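Local coordinates for protein putative zinc protease (Bordetella pertussis, PDB 3IH6) that probably acts as a zinc-dependent endopeptidase of the M16 family, this chain being a piece that matches the family's inactive domain, at residues Gly22-Leu33 with Gly83-Pro93. Sequence-based numbering, arbitrary orientation.
Sequences GGTPLVAAMYHL and GLAMFGAQLQP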
# COMPACT_ATOMS: atom_id res chain seq x y z
N GLY E 22 29.64 -2.39 -19.92
CA GLY E 22 28.73 -3.34 -19.28
C GLY E 22 27.59 -2.67 -18.54
O GLY E 22 27.02 -1.69 -19.03
N GLY E 23 27.27 -3.20 -17.36
CA GLY E 23 26.18 -2.72 -16.52
C GLY E 23 26.68 -2.03 -15.26
O GLY E 23 27.55 -1.15 -15.32
N THR E 24 26.14 -2.40 -14.10
CA THR E 24 26.52 -1.71 -12.88
C THR E 24 27.19 -2.64 -11.86
O THR E 24 26.52 -3.47 -11.24
CB THR E 24 25.33 -0.99 -12.24
OG1 THR E 24 24.92 0.09 -13.09
CG2 THR E 24 25.69 -0.44 -10.88
N PRO E 25 28.51 -2.50 -11.69
CA PRO E 25 29.17 -3.23 -10.60
C PRO E 25 28.74 -2.72 -9.22
O PRO E 25 28.36 -1.56 -9.07
CB PRO E 25 30.65 -2.98 -10.86
CG PRO E 25 30.72 -2.63 -12.32
CD PRO E 25 29.49 -1.81 -12.55
N LEU E 26 28.74 -3.62 -8.25
CA LEU E 26 28.48 -3.31 -6.87
C LEU E 26 29.58 -3.91 -6.05
O LEU E 26 30.02 -5.02 -6.33
CB LEU E 26 27.12 -3.88 -6.43
CG LEU E 26 25.93 -3.13 -7.03
CD1 LEU E 26 24.96 -4.08 -7.73
CD2 LEU E 26 25.25 -2.23 -6.01
N VAL E 27 30.04 -3.16 -5.05
CA VAL E 27 30.92 -3.70 -4.03
C VAL E 27 30.22 -3.57 -2.71
O VAL E 27 29.29 -2.75 -2.57
CB VAL E 27 32.31 -3.04 -3.99
CG1 VAL E 27 33.07 -3.42 -5.24
CG2 VAL E 27 32.23 -1.52 -3.82
N ALA E 28 30.63 -4.40 -1.75
CA ALA E 28 29.94 -4.52 -0.49
C ALA E 28 30.86 -4.89 0.64
O ALA E 28 31.86 -5.60 0.45
CB ALA E 28 28.79 -5.56 -0.59
N ALA E 29 30.51 -4.40 1.83
CA ALA E 29 31.11 -4.89 3.06
C ALA E 29 30.05 -5.38 4.09
O ALA E 29 29.14 -4.64 4.47
CB ALA E 29 32.02 -3.83 3.69
N MSE E 30 30.21 -6.63 4.52
CA MSE E 30 29.31 -7.24 5.50
C MSE E 30 29.88 -7.26 6.93
O MSE E 30 31.05 -7.58 7.14
CB MSE E 30 29.01 -8.69 5.10
CG MSE E 30 27.72 -9.24 5.70
SE MSE E 30 26.27 -8.62 4.57
CE MSE E 30 27.09 -9.10 2.83
N TYR E 31 29.01 -6.96 7.89
CA TYR E 31 29.34 -6.96 9.30
C TYR E 31 28.22 -7.70 10.06
O TYR E 31 27.10 -7.88 9.54
CB TYR E 31 29.44 -5.53 9.80
CG TYR E 31 30.51 -4.68 9.16
CD1 TYR E 31 31.78 -4.52 9.76
CD2 TYR E 31 30.27 -4.03 7.96
CE1 TYR E 31 32.79 -3.72 9.17
CE2 TYR E 31 31.28 -3.24 7.35
CZ TYR E 31 32.54 -3.09 7.96
OH TYR E 31 33.49 -2.29 7.35
N HIS E 32 28.49 -8.13 11.29
CA HIS E 32 27.41 -8.73 12.10
C HIS E 32 26.69 -7.81 13.09
O HIS E 32 27.28 -6.86 13.58
CB HIS E 32 27.80 -10.08 12.74
CG HIS E 32 28.72 -9.98 13.91
ND1 HIS E 32 30.08 -10.22 13.81
CD2 HIS E 32 28.48 -9.75 15.23
CE1 HIS E 32 30.64 -10.13 15.01
NE2 HIS E 32 29.69 -9.86 15.89
N LEU E 33 25.43 -8.11 13.38
CA LEU E 33 24.64 -7.32 14.34
C LEU E 33 24.88 -7.79 15.76
O LEU E 33 25.17 -8.95 15.95
CB LEU E 33 23.12 -7.44 14.04
CG LEU E 33 22.63 -6.99 12.65
CD1 LEU E 33 21.19 -7.38 12.38
CD2 LEU E 33 22.86 -5.52 12.42
N GLY E 83 22.55 -12.31 12.34
CA GLY E 83 22.02 -11.00 11.91
C GLY E 83 23.15 -10.18 11.31
O GLY E 83 24.23 -10.17 11.85
N LEU E 84 22.91 -9.52 10.18
CA LEU E 84 23.95 -8.89 9.38
C LEU E 84 23.64 -7.46 9.00
O LEU E 84 22.47 -7.09 8.75
CB LEU E 84 24.23 -9.70 8.10
CG LEU E 84 24.73 -11.15 8.10
CD1 LEU E 84 24.94 -11.70 6.63
CD2 LEU E 84 26.01 -11.36 8.94
N ALA E 85 24.70 -6.63 8.99
CA ALA E 85 24.57 -5.27 8.49
C ALA E 85 25.32 -5.31 7.18
O ALA E 85 26.43 -5.86 7.12
CB ALA E 85 25.19 -4.25 9.45
N MSE E 86 24.71 -4.73 6.15
CA MSE E 86 25.31 -4.68 4.85
C MSE E 86 25.42 -3.26 4.30
O MSE E 86 24.41 -2.58 4.12
CB MSE E 86 24.48 -5.54 3.89
CG MSE E 86 25.16 -5.74 2.65
SE MSE E 86 24.00 -6.59 1.37
CE MSE E 86 25.41 -6.87 0.11
N PHE E 87 26.64 -2.82 4.01
CA PHE E 87 26.86 -1.55 3.36
C PHE E 87 27.45 -1.80 2.00
O PHE E 87 28.16 -2.79 1.78
CB PHE E 87 27.77 -0.64 4.19
CG PHE E 87 27.26 -0.40 5.59
CD1 PHE E 87 26.29 0.57 5.82
CD2 PHE E 87 27.70 -1.16 6.66
CE1 PHE E 87 25.79 0.77 7.09
CE2 PHE E 87 27.21 -0.94 7.98
CZ PHE E 87 26.25 0.01 8.18
N GLY E 88 27.15 -0.93 1.05
CA GLY E 88 27.80 -1.10 -0.24
C GLY E 88 27.75 0.11 -1.10
O GLY E 88 27.21 1.15 -0.71
N ALA E 89 28.33 0.00 -2.29
CA ALA E 89 28.33 1.12 -3.22
C ALA E 89 28.02 0.60 -4.59
O ALA E 89 28.40 -0.52 -4.94
CB ALA E 89 29.67 1.91 -3.21
N GLN E 90 27.31 1.43 -5.34
CA GLN E 90 26.91 1.15 -6.70
C GLN E 90 27.93 1.85 -7.60
O GLN E 90 28.16 3.05 -7.45
CB GLN E 90 25.52 1.74 -6.90
CG GLN E 90 24.68 1.05 -7.94
CD GLN E 90 23.33 1.73 -8.15
OE1 GLN E 90 23.11 2.88 -7.77
NE2 GLN E 90 22.42 1.01 -8.77
N LEU E 91 28.53 1.12 -8.53
CA LEU E 91 29.50 1.68 -9.44
C LEU E 91 29.03 1.80 -10.90
O LEU E 91 28.09 1.15 -11.35
CB LEU E 91 30.82 0.90 -9.38
CG LEU E 91 31.81 1.23 -8.25
CD1 LEU E 91 31.17 1.19 -6.87
CD2 LEU E 91 33.00 0.30 -8.28
N GLN E 92 29.70 2.70 -11.61
CA GLN E 92 29.55 2.92 -13.02
C GLN E 92 30.60 2.04 -13.64
O GLN E 92 31.58 1.71 -12.96
CB GLN E 92 29.92 4.38 -13.29
CG GLN E 92 29.53 4.97 -14.61
CD GLN E 92 28.97 6.36 -14.41
OE1 GLN E 92 28.62 6.74 -13.29
NE2 GLN E 92 28.88 7.15 -15.50
N PRO E 93 30.41 1.65 -14.92
CA PRO E 93 31.49 0.95 -15.61
C PRO E 93 32.69 1.86 -15.69
O PRO E 93 32.55 3.06 -15.97
CB PRO E 93 30.92 0.73 -17.02
CG PRO E 93 29.45 0.81 -16.85
CD PRO E 93 29.22 1.80 -15.77
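P25 meets L91 just outside two neighbouring inner strands, 26-32 and 84-90, of a five-stranded antiparallel sheet. Helices pack on one face of this M16-type alpha+beta domain, whose family match is to the inactive domain. P25 O accepts from L91 N at 2.7 Å, just beyond the strand 84-90. L26 lays CD2 against CG of Q90 at 3.8 Å. V27 exchanges two backbone bonds with A89, and its CG2 also touches CD1 of L91. A28 faces G88, and the CA atoms of this pair come within 4.0 Å. G88 has no side chain here. The A28 methyl meets CE of M86 at 3.7 Å. A29 exchanges two backbone bonds with F87.

M30 and M86 are both selenomethionines. The M30 chain bends at chi2 (82°) and chi3, which folds SE over M86, 3.6 Å from its CB. M86 runs extended, which carries its CE to the A28 methyl. W155 of a second subunit packs on A28, M30 and M86. Y31 exchanges two backbone bonds with A85. Its side chain lies on the other face, the side of helix 97-109, and its OH bonds E109. The Y31 and F87 side chains cross at about a right angle, CD2 to CD2 4.1 Å. H32 and L84 form a non-hydrogen-bonded pair. L33 packs CD2 on the A85 methyl at 4.0 Å. The last bond runs from L33 N to G83 O, 2.8 Å, with the nitrogen 49° out of the carbonyl plane.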